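Local coordinates for protein probable acetyltransferase (PDB 3EXN) that binds acetyl-coenzyme A and, as a member of the GNAT family, probably transfers its acetyl group to an acceptor that is not identified, at residues E85-L91 against V120-V126; Q139-R144 against W155-P159; V17-A22 against L53-E57. All coordinates share one frame; numbering follows the deposited sequence.

Contact 1: E85-L91 against V120-V126; sequences EAEDATL and VRRLYAV. With ACO (acetyl coenzyme *a), chain C.
Ala-89, Thr-90 and Leu-91 pair in parallel with Leu-123, Tyr-124 and Ala-125, and the tight part of the contact is this backbone seam. Tyr-124 N bonds Ala-89 O at 2.9 Å, and the Tyr-124 carbonyl takes Leu-91 N. On one face the methyl of Ala-89 touches both Leu-123 CD1 and Val-120 CG1; on the other, Thr-90 OG1 lies 3.6 Å from Tyr-124 CB while bonding the carbonyl of Tyr-83. Helix 105-115 connects the two strands as a beta-alpha-beta crossover, and at their far end Val-126 O comes 3.1 Å from CH3 of acetyl-coenzyme A.

Toward the turn at 85-88 the seam gives way to a charged, more open side, with Glu-85 and Glu-87 exposed but Asp-88 buried. Arg-121 grips Asp-88 side-on: NE reaches the syn lone pair of OD1 at 2.7 Å, and NH1 meets OD2 at 2.9 Å, close to the guanidinium plane. Its chain bends at chi3 (71°), which turns the guanidinium back onto the carboxylate. Glu-87 CB lies over the centre of one guanidinium face, Arg-122 NH2 off-centre over the opposite one. A water joins Asp-88 OD2, to which it donates, with Tyr-124 OH. With Arg-121 bonded to it, Arg-122 at long salt-bridge range (Asp-88 OD1 to Arg-122 NE 4.0 Å) and a donating water, the Asp-88 carboxylate is likely to stay ionised, its charge shared between the two arginines.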
loop_
_atom_site.group_PDB
_atom_site.type_symbol
_atom_site.label_atom_id
_atom_site.label_comp_id
_atom_site.label_asym_id
_atom_site.label_seq_id
_atom_site.Cartn_x
_atom_site.Cartn_y
_atom_site.Cartn_z
ATOM N N GLU A 85 4.752 17.404 0.084
ATOM C CA GLU A 85 5.918 18.263 -0.012
ATOM C C GLU A 85 7.195 17.462 -0.250
ATOM O O GLU A 85 7.271 16.292 0.079
ATOM C CB GLU A 85 6.075 19.073 1.272
ATOM C CG GLU A 85 4.776 19.751 1.691
ATOM C CD GLU A 85 4.811 21.220 1.502
ATOM O OE1 GLU A 85 5.482 21.889 2.326
ATOM O OE2 GLU A 85 4.162 21.713 0.547
ATOM N N ALA A 86 8.191 18.159 -0.808
ATOM C CA ALA A 86 9.468 17.600 -1.202
ATOM C C ALA A 86 10.091 16.721 -0.123
ATOM O O ALA A 86 10.711 15.702 -0.460
ATOM C CB ALA A 86 10.453 18.762 -1.553
ATOM N N GLU A 87 9.942 17.143 1.151
ATOM C CA GLU A 87 10.556 16.462 2.316
ATOM C C GLU A 87 9.759 15.295 2.905
ATOM O O GLU A 87 10.240 14.621 3.830
ATOM C CB GLU A 87 10.753 17.450 3.453
ATOM C CG GLU A 87 11.475 18.710 3.045
ATOM C CD GLU A 87 10.566 19.828 2.540
ATOM O OE1 GLU A 87 9.522 19.542 1.902
ATOM O OE2 GLU A 87 10.926 21.012 2.768
ATOM N N ASP A 88 8.529 15.109 2.419
ATOM C CA ASP A 88 7.627 14.070 2.946
ATOM C C ASP A 88 7.445 12.897 1.989
ATOM O O ASP A 88 8.092 12.819 0.929
ATOM C CB ASP A 88 6.262 14.691 3.260
ATOM C CG ASP A 88 6.373 15.917 4.097
ATOM O OD1 ASP A 88 7.348 16.018 4.858
ATOM O OD2 ASP A 88 5.492 16.769 3.990
ATOM N N ALA A 89 6.585 11.965 2.402
ATOM C CA ALA A 89 6.192 10.783 1.600
ATOM C C ALA A 89 4.731 10.503 1.874
ATOM O O ALA A 89 4.234 10.854 2.935
ATOM C CB ALA A 89 7.059 9.544 1.976
ATOM N N THR A 90 4.059 9.768 0.959
ATOM C CA THR A 90 2.652 9.449 1.159
ATOM C C THR A 90 2.464 8.034 0.720
ATOM O O THR A 90 2.901 7.650 -0.367
ATOM C CB THR A 90 1.719 10.352 0.318
ATOM O OG1 THR A 90 1.818 11.706 0.755
ATOM C CG2 THR A 90 0.244 9.906 0.371
ATOM N N LEU A 91 1.818 7.264 1.580
ATOM C CA LEU A 91 1.415 5.898 1.271
ATOM C C LEU A 91 0.007 5.994 0.634
ATOM O O LEU A 91 -0.953 6.467 1.261
ATOM C CB LEU A 91 1.408 5.023 2.569
ATOM C CG LEU A 91 0.955 3.546 2.454
ATOM C CD1 LEU A 91 2.018 2.776 1.796
ATOM C CD2 LEU A 91 0.680 3.009 3.904
ATOM N N VAL A 120 13.611 11.354 5.185
ATOM C CA VAL A 120 12.220 11.799 5.040
ATOM C C VAL A 120 11.641 12.280 6.375
ATOM O O VAL A 120 11.890 11.688 7.420
ATOM C CB VAL A 120 11.310 10.639 4.523
ATOM C CG1 VAL A 120 9.860 11.038 4.564
ATOM C CG2 VAL A 120 11.724 10.192 3.145
ATOM N N ARG A 121 10.804 13.308 6.298
ATOM C CA ARG A 121 10.297 14.054 7.445
ATOM C C ARG A 121 9.017 13.497 8.057
ATOM O O ARG A 121 8.998 13.192 9.246
ATOM C CB ARG A 121 10.124 15.527 7.023
ATOM C CG ARG A 121 9.540 16.490 8.055
ATOM C CD ARG A 121 9.364 17.907 7.475
ATOM N NE ARG A 121 8.287 18.001 6.488
ATOM C CZ ARG A 121 7.989 19.099 5.801
ATOM N NH1 ARG A 121 6.988 19.078 4.928
ATOM N NH2 ARG A 121 8.676 20.233 5.986
ATOM N N ARG A 122 7.938 13.396 7.269
ATOM C CA ARG A 122 6.639 12.851 7.717
ATOM C C ARG A 122 6.152 11.854 6.700
ATOM O O ARG A 122 6.410 12.030 5.513
ATOM C CB ARG A 122 5.519 13.912 7.776
ATOM C CG ARG A 122 5.898 15.248 8.356
ATOM C CD ARG A 122 4.916 16.323 7.975
ATOM N NE ARG A 122 5.561 17.627 7.996
ATOM C CZ ARG A 122 5.939 18.271 9.097
ATOM N NH1 ARG A 122 5.736 17.746 10.309
ATOM N NH2 ARG A 122 6.519 19.467 8.995
ATOM N N LEU A 123 5.367 10.888 7.175
ATOM C CA LEU A 123 4.735 9.853 6.314
ATOM C C LEU A 123 3.227 10.015 6.402
ATOM O O LEU A 123 2.630 9.816 7.453
ATOM C CB LEU A 123 5.170 8.456 6.776
ATOM C CG LEU A 123 4.601 7.279 5.983
ATOM C CD1 LEU A 123 4.927 7.410 4.510
ATOM C CD2 LEU A 123 5.137 5.934 6.539
ATOM N N TYR A 124 2.608 10.355 5.267
ATOM C CA TYR A 124 1.159 10.502 5.202
ATOM C C TYR A 124 0.604 9.184 4.704
ATOM O O TYR A 124 1.350 8.432 4.110
ATOM C CB TYR A 124 0.778 11.594 4.211
ATOM C CG TYR A 124 1.031 13.043 4.717
ATOM C CD1 TYR A 124 -0.002 13.803 5.275
ATOM C CD2 TYR A 124 2.293 13.638 4.611
ATOM C CE1 TYR A 124 0.225 15.143 5.723
ATOM C CE2 TYR A 124 2.523 14.951 5.072
ATOM C CZ TYR A 124 1.477 15.689 5.624
ATOM O OH TYR A 124 1.693 17.003 6.064
ATOM N N ALA A 125 -0.683 8.975 4.960
ATOM C CA ALA A 125 -1.493 7.845 4.431
ATOM C C ALA A 125 -2.842 8.438 4.003
ATOM O O ALA A 125 -3.424 9.238 4.745
ATOM C CB ALA A 125 -1.675 6.813 5.521
ATOM N N VAL A 126 -3.323 8.060 2.797
ATOM C CA VAL A 126 -4.607 8.550 2.255
ATOM C C VAL A 126 -5.555 7.364 2.119
ATOM O O VAL A 126 -5.186 6.357 1.524
ATOM C CB VAL A 126 -4.487 9.311 0.948
ATOM C CG1 VAL A 126 -3.698 8.503 -0.137
ATOM C CG2 VAL A 126 -5.907 9.762 0.463
HETATM O O5B ACO C . -3.035 -5.344 12.366
HETATM P P1A ACO C . -2.440 -6.351 11.200
HETATM O O1A ACO C . -2.884 -7.774 11.542
HETATM O O2A ACO C . -1.014 -5.919 10.898
HETATM O O3A ACO C . -3.349 -5.835 9.950
HETATM P P2A ACO C . -3.360 -6.517 8.510
HETATM O O4A ACO C . -4.760 -7.122 8.366
HETATM O O5A ACO C . -2.211 -7.478 8.324
HETATM O O6A ACO C . -3.197 -5.148 7.610
HETATM C CBP ACO C . -4.712 -3.731 6.263
HETATM C CCP ACO C . -4.118 -4.042 7.649
HETATM C CDP ACO C . -3.540 -3.289 5.406
HETATM C CEP ACO C . -5.722 -2.590 6.324
HETATM C CAP ACO C . -5.375 -5.005 5.672
HETATM O OAP ACO C . -6.491 -5.434 6.495
HETATM C C9P ACO C . -5.932 -4.807 4.275
HETATM O O9P ACO C . -5.267 -5.047 3.278
HETATM N N8P ACO C . -7.193 -4.388 4.192
HETATM C C7P ACO C . -7.908 -4.236 2.910
HETATM C C6P ACO C . -7.291 -3.195 1.976
HETATM C C5P ACO C . -7.223 -1.830 2.645
HETATM O O5P ACO C . -8.176 -1.371 3.311
HETATM N N4P ACO C . -6.066 -1.172 2.471
HETATM C C3P ACO C . -5.856 0.146 3.028
HETATM C C2P ACO C . -6.255 1.228 2.056
HETATM S S1P ACO C . -5.949 2.881 2.698
HETATM C C ACO C . -4.287 2.908 2.376
HETATM O O ACO C . -3.773 1.941 1.879
HETATM C CH3 ACO C . -3.459 4.135 2.709
HETATM O O HOH W 1 3.572 18.286 4.258
#

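Contact 2: Q139-R144 against W155-P159; sequences QAQGFR and WYVRP
Arg-158 lies across the ring of Phe-143, and the rest of the contact is laid out around that pair. Its CB stands over the ring centre, 3.8 Å from the centroid and only 5° off the normal, a clear CH-pi contact. With CG anti to the backbone N and the chain bent at chi3 (77°), the arginine follows the same ring outward, until Phe-143 CE2 sits over one guanidinium face, 3.8 Å from Arg-158 CZ. The planes are inclined by 33°, and CE2 lies off-centre over the guanidinium, so this is no flat stack. At the edge of the guanidinium, Arg-158 NH1 donates to Gln-141 O at 2.8 Å, nearly in the guanidinium plane; Glu-111 of helix 105-115 forms a salt bridge with the same nitrogen. The Gln-141 carbonyl lies just past the end of helix 132-140, where Gly-142, at positive phi, makes the Schellman turn that leads the chain out toward the sheet.

The backbone of Tyr-156 passes the edge of the Phe-143 ring, with Phe-143 CB and Tyr-156 CB 3.9 Å apart. The tyrosine's CD1 rests against the Arg-144 carbonyl carbon. Beyond them, Arg-144 and Val-157 run side by side, Arg-144 NE passing 3.9 Å from Val-157 CG1. Their backbones form an antiparallel hydrogen-bonded pair: Arg-144 N donates to Val-157 O, and Val-157 N to Arg-144 O at 2.9 Å. Gln-141 turns its amide elsewhere, OE1 accepting from Arg-107, whose backbone N binds acetyl-coenzyme A. A helix that ends and feeds strand 144-148, paired with the closing strand 153-159, is the C-terminal part of the GNAT fold.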
loop_
_atom_site.group_PDB
_atom_site.type_symbol
_atom_site.label_atom_id
_atom_site.label_comp_id
_atom_site.label_asym_id
_atom_site.label_seq_id
_atom_site.Cartn_x
_atom_site.Cartn_y
_atom_site.Cartn_z
ATOM N N GLN A 139 -4.697 4.548 12.593
ATOM C CA GLN A 139 -4.650 5.253 13.896
ATOM C C GLN A 139 -3.879 4.425 14.947
ATOM O O GLN A 139 -3.059 4.968 15.739
ATOM C CB GLN A 139 -6.056 5.603 14.385
ATOM C CG GLN A 139 -6.832 6.635 13.514
ATOM C CD GLN A 139 -6.839 8.019 14.162
ATOM O OE1 GLN A 139 -5.853 8.427 14.825
ATOM N NE2 GLN A 139 -7.934 8.742 14.002
ATOM N N ALA A 140 -4.117 3.119 14.942
ATOM C CA ALA A 140 -3.465 2.199 15.882
ATOM C C ALA A 140 -1.973 2.197 15.697
ATOM O O ALA A 140 -1.238 2.025 16.665
ATOM C CB ALA A 140 -4.028 0.758 15.743
ATOM N N GLN A 141 -1.514 2.458 14.471
ATOM C CA GLN A 141 -0.067 2.491 14.176
ATOM C C GLN A 141 0.539 3.872 14.374
ATOM O O GLN A 141 1.708 4.086 14.063
ATOM C CB GLN A 141 0.194 2.063 12.743
ATOM C CG GLN A 141 -0.420 0.761 12.395
ATOM C CD GLN A 141 -0.057 -0.334 13.387
ATOM O OE1 GLN A 141 1.110 -0.519 13.699
ATOM N NE2 GLN A 141 -1.060 -1.083 13.863
ATOM N N GLY A 142 -0.264 4.818 14.860
ATOM C CA GLY A 142 0.264 6.122 15.219
ATOM C C GLY A 142 0.016 7.236 14.207
ATOM O O GLY A 142 0.568 8.336 14.375
ATOM N N PHE A 143 -0.787 6.963 13.178
ATOM C CA PHE A 143 -1.206 7.986 12.171
ATOM C C PHE A 143 -2.404 8.788 12.705
ATOM O O PHE A 143 -3.460 8.240 12.942
ATOM C CB PHE A 143 -1.578 7.362 10.834
ATOM C CG PHE A 143 -0.405 6.791 10.081
ATOM C CD1 PHE A 143 0.087 7.434 8.964
ATOM C CD2 PHE A 143 0.215 5.615 10.511
ATOM C CE1 PHE A 143 1.152 6.931 8.270
ATOM C CE2 PHE A 143 1.308 5.086 9.815
ATOM C CZ PHE A 143 1.775 5.742 8.694
ATOM N N ARG A 144 -2.243 10.083 12.897
ATOM C CA ARG A 144 -3.389 10.924 13.296
ATOM C C ARG A 144 -4.123 11.588 12.118
ATOM O O ARG A 144 -3.515 11.825 11.037
ATOM C CB ARG A 144 -2.956 12.011 14.285
ATOM C CG ARG A 144 -2.085 13.021 13.643
ATOM C CD ARG A 144 -2.003 14.281 14.395
ATOM N NE ARG A 144 -1.514 15.342 13.506
ATOM C CZ ARG A 144 -2.260 16.297 12.925
ATOM N NH1 ARG A 144 -3.576 16.400 13.132
ATOM N NH2 ARG A 144 -1.661 17.198 12.150
ATOM N N TRP A 155 -7.214 12.029 4.959
ATOM C CA TRP A 155 -5.765 12.105 5.142
ATOM C C TRP A 155 -5.349 11.940 6.613
ATOM O O TRP A 155 -5.980 12.503 7.506
ATOM C CB TRP A 155 -5.241 13.444 4.622
ATOM C CG TRP A 155 -5.267 13.525 3.131
ATOM C CD1 TRP A 155 -6.336 13.859 2.339
ATOM C CD2 TRP A 155 -4.204 13.206 2.255
ATOM N NE1 TRP A 155 -5.985 13.783 1.020
ATOM C CE2 TRP A 155 -4.676 13.397 0.937
ATOM C CE3 TRP A 155 -2.883 12.792 2.449
ATOM C CZ2 TRP A 155 -3.885 13.173 -0.171
ATOM C CZ3 TRP A 155 -2.089 12.582 1.351
ATOM C CH2 TRP A 155 -2.594 12.773 0.049
ATOM N N TYR A 156 -4.247 11.204 6.796
ATOM C CA TYR A 156 -3.604 10.923 8.101
ATOM C C TYR A 156 -2.081 11.103 7.987
ATOM O O TYR A 156 -1.521 10.992 6.897
ATOM C CB TYR A 156 -3.888 9.478 8.493
ATOM C CG TYR A 156 -5.335 9.173 8.699
ATOM C CD1 TYR A 156 -5.913 9.212 9.971
ATOM C CD2 TYR A 156 -6.149 8.814 7.607
ATOM C CE1 TYR A 156 -7.277 8.943 10.161
ATOM C CE2 TYR A 156 -7.507 8.554 7.788
ATOM C CZ TYR A 156 -8.068 8.631 9.074
ATOM O OH TYR A 156 -9.412 8.347 9.270
ATOM N N VAL A 157 -1.390 11.304 9.123
ATOM C CA VAL A 157 0.064 11.520 9.121
ATOM C C VAL A 157 0.757 10.964 10.377
ATOM O O VAL A 157 0.191 10.992 11.493
ATOM C CB VAL A 157 0.438 13.025 8.984
ATOM C CG1 VAL A 157 0.041 13.835 10.242
ATOM C CG2 VAL A 157 1.925 13.174 8.623
ATOM N N ARG A 158 1.993 10.494 10.179
ATOM C CA ARG A 158 2.871 10.071 11.298
ATOM C C ARG A 158 4.279 10.620 11.143
ATOM O O ARG A 158 4.941 10.375 10.139
ATOM C CB ARG A 158 2.947 8.548 11.356
ATOM C CG ARG A 158 3.714 8.018 12.594
ATOM C CD ARG A 158 3.633 6.528 12.696
ATOM N NE ARG A 158 4.531 5.875 11.755
ATOM C CZ ARG A 158 4.647 4.554 11.596
ATOM N NH1 ARG A 158 3.918 3.694 12.323
ATOM N NH2 ARG A 158 5.505 4.080 10.692
ATOM N N PRO A 159 4.793 11.329 12.174
ATOM C CA PRO A 159 6.155 11.828 12.030
ATOM C C PRO A 159 7.155 10.689 12.039
ATOM O O PRO A 159 6.898 9.652 12.655
ATOM C CB PRO A 159 6.349 12.696 13.287
ATOM C CG PRO A 159 5.504 12.009 14.312
ATOM C CD PRO A 159 4.282 11.522 13.544
#

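Contact 3: V17-A22 against L53-E57; sequences VTPKDA and LQTLE
Leu-53 pushes its two methyls into the loop at 17-22, and both are packed. CD2 reaches Val-17, lying 3.7 Å from CG1 and equally near CG2, the two side chains crossing at about a right angle. CD1 turns the other way, 3.8 Å from Ala-22 CA and also against the carbonyl oxygen of Thr-18. CG of the leucine, anti to the carbonyl carbon (chi1 -67°), aims at the loop, and its two branches part toward Val-17 and Ala-22. One turn of helix further on, Leu-56 CD1 comes 3.9 Å from Val-17 CG1. Pro-19 lies against CB of Leu-53 and lays its ring across the end of Glu-57, whose extended chain brings OE2 within 3.5 Å of Pro-19 CD. Exchanging Pro-19 for an alanine removes the ring carbons that meet Glu-57, which is likely to open a gap beside that carboxylate and let the start of the 3-10 turn move more freely.

This is the point in the GNAT fold where the link from strand 13-16 to helix 22-30 meets the last turns of helix 46-57. No hydrogen bond joins the two segments; the loop carries its own bonds. Asp-21 OD2 takes the backbone N of Thr-18 at 2.9 Å, from above the carboxylate plane, and Asp-21 N returns a bond to Thr-18 O at 2.8 Å, which holds the 3-10 turn closed. Further out, Val-17 is bonded through its backbone to Ala-64 of strand 62-69, while Leu-56 also packs on Ala-64 and on Tyr-76 of strand 72-81.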
loop_
_atom_site.group_PDB
_atom_site.type_symbol
_atom_site.label_atom_id
_atom_site.label_comp_id
_atom_site.label_asym_id
_atom_site.label_seq_id
_atom_site.Cartn_x
_atom_site.Cartn_y
_atom_site.Cartn_z
ATOM N N VAL A 17 8.616 -3.705 -7.353
ATOM C CA VAL A 17 7.726 -4.153 -8.429
ATOM C C VAL A 17 8.239 -3.624 -9.793
ATOM O O VAL A 17 8.776 -2.512 -9.885
ATOM C CB VAL A 17 6.255 -3.741 -8.150
ATOM C CG1 VAL A 17 6.014 -2.289 -8.535
ATOM C CG2 VAL A 17 5.240 -4.686 -8.844
ATOM N N THR A 18 8.107 -4.454 -10.823
ATOM C CA THR A 18 8.423 -4.105 -12.208
ATOM C C THR A 18 7.261 -4.593 -13.115
ATOM O O THR A 18 6.468 -5.417 -12.696
ATOM C CB THR A 18 9.797 -4.713 -12.653
ATOM O OG1 THR A 18 9.707 -6.137 -12.646
ATOM C CG2 THR A 18 10.920 -4.286 -11.717
ATOM N N PRO A 19 7.142 -4.062 -14.362
ATOM C CA PRO A 19 6.058 -4.466 -15.270
ATOM C C PRO A 19 5.945 -5.965 -15.509
ATOM O O PRO A 19 4.829 -6.458 -15.571
ATOM C CB PRO A 19 6.389 -3.712 -16.572
ATOM C CG PRO A 19 7.051 -2.422 -16.015
ATOM C CD PRO A 19 7.940 -2.972 -14.942
ATOM N N LYS A 20 7.066 -6.694 -15.518
ATOM C CA LYS A 20 6.979 -8.165 -15.630
ATOM C C LYS A 20 6.261 -8.847 -14.441
ATOM O O LYS A 20 5.774 -9.970 -14.572
ATOM C CB LYS A 20 8.353 -8.787 -15.828
ATOM C CG LYS A 20 9.224 -8.776 -14.608
ATOM C CD LYS A 20 10.547 -9.467 -14.877
ATOM C CE LYS A 20 11.389 -9.447 -13.611
ATOM N NZ LYS A 20 11.966 -8.079 -13.349
ATOM N N ASP A 21 6.139 -8.151 -13.312
ATOM C CA ASP A 21 5.369 -8.654 -12.169
ATOM C C ASP A 21 3.828 -8.593 -12.325
ATOM O O ASP A 21 3.103 -9.064 -11.416
ATOM C CB ASP A 21 5.811 -7.947 -10.860
ATOM C CG ASP A 21 7.270 -8.189 -10.504
ATOM O OD1 ASP A 21 7.781 -9.307 -10.715
ATOM O OD2 ASP A 21 7.909 -7.243 -9.971
ATOM N N ALA A 22 3.327 -8.025 -13.457
ATOM C CA ALA A 22 1.896 -7.756 -13.655
ATOM C C ALA A 22 0.988 -8.947 -13.354
ATOM O O ALA A 22 0.009 -8.820 -12.646
ATOM C CB ALA A 22 1.626 -7.193 -15.084
ATOM N N LEU A 53 1.657 -0.215 -13.770
ATOM C CA LEU A 53 3.073 -0.482 -13.537
ATOM C C LEU A 53 4.010 0.281 -14.474
ATOM O O LEU A 53 5.075 0.725 -14.058
ATOM C CB LEU A 53 3.355 -1.986 -13.555
ATOM C CG LEU A 53 2.740 -2.789 -12.408
ATOM C CD1 LEU A 53 2.937 -4.254 -12.640
ATOM C CD2 LEU A 53 3.283 -2.334 -10.995
ATOM N N GLN A 54 3.584 0.513 -15.706
ATOM C CA GLN A 54 4.401 1.293 -16.669
ATOM C C GLN A 54 4.525 2.746 -16.224
ATOM O O GLN A 54 5.606 3.373 -16.331
ATOM C CB GLN A 54 3.790 1.195 -18.057
ATOM C CG GLN A 54 3.876 -0.189 -18.638
ATOM C CD GLN A 54 3.116 -0.370 -19.948
ATOM O OE1 GLN A 54 2.139 0.335 -20.248
ATOM N NE2 GLN A 54 3.556 -1.329 -20.724
ATOM N N THR A 55 3.418 3.256 -15.711
ATOM C CA THR A 55 3.351 4.594 -15.173
ATOM C C THR A 55 4.288 4.752 -13.976
ATOM O O THR A 55 5.008 5.737 -13.895
ATOM C CB THR A 55 1.890 5.019 -14.800
ATOM O OG1 THR A 55 1.059 5.004 -15.978
ATOM C CG2 THR A 55 1.913 6.396 -14.238
ATOM N N LEU A 56 4.283 3.811 -13.031
ATOM C CA LEU A 56 5.138 3.970 -11.843
ATOM C C LEU A 56 6.604 3.718 -12.150
ATOM O O LEU A 56 7.482 4.319 -11.509
ATOM C CB LEU A 56 4.642 3.146 -10.646
ATOM C CG LEU A 56 4.886 1.647 -10.481
ATOM C CD1 LEU A 56 6.333 1.360 -9.958
ATOM C CD2 LEU A 56 3.846 1.026 -9.527
ATOM N N GLU A 57 6.855 2.890 -13.158
ATOM C CA GLU A 57 8.221 2.581 -13.602
ATOM C C GLU A 57 9.045 3.820 -13.901
ATOM O O GLU A 57 10.255 3.880 -13.548
ATOM C CB GLU A 57 8.195 1.644 -14.827
ATOM C CG GLU A 57 9.574 1.259 -15.311
ATOM C CD GLU A 57 9.562 0.211 -16.394
ATOM O OE1 GLU A 57 8.825 0.359 -17.403
ATOM O OE2 GLU A 57 10.334 -0.746 -16.243
#

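Contacts 1 and 2 lie side by side in the sheet: strand 122-128 pairs with strand 89-96 in contact 1 and, on its other side, with strand 153-159 of contact 2. They touch directly, through Leu-123 O to Arg-158 N and Ala-125 N to Tyr-156 O, probable hydrogen bonds of 2.9 Å each. Contact 3 stands apart, its centre about 22 Å from that of contact 1 and about 28 Å from that of contact 2. All three mix buried and exposed residues. In contacts 1 and 2 backbone pairing is joined by arginine chemistry; contact 3, loop against helix, relies on apolar contact, away from the cofactor that contact 1 reaches.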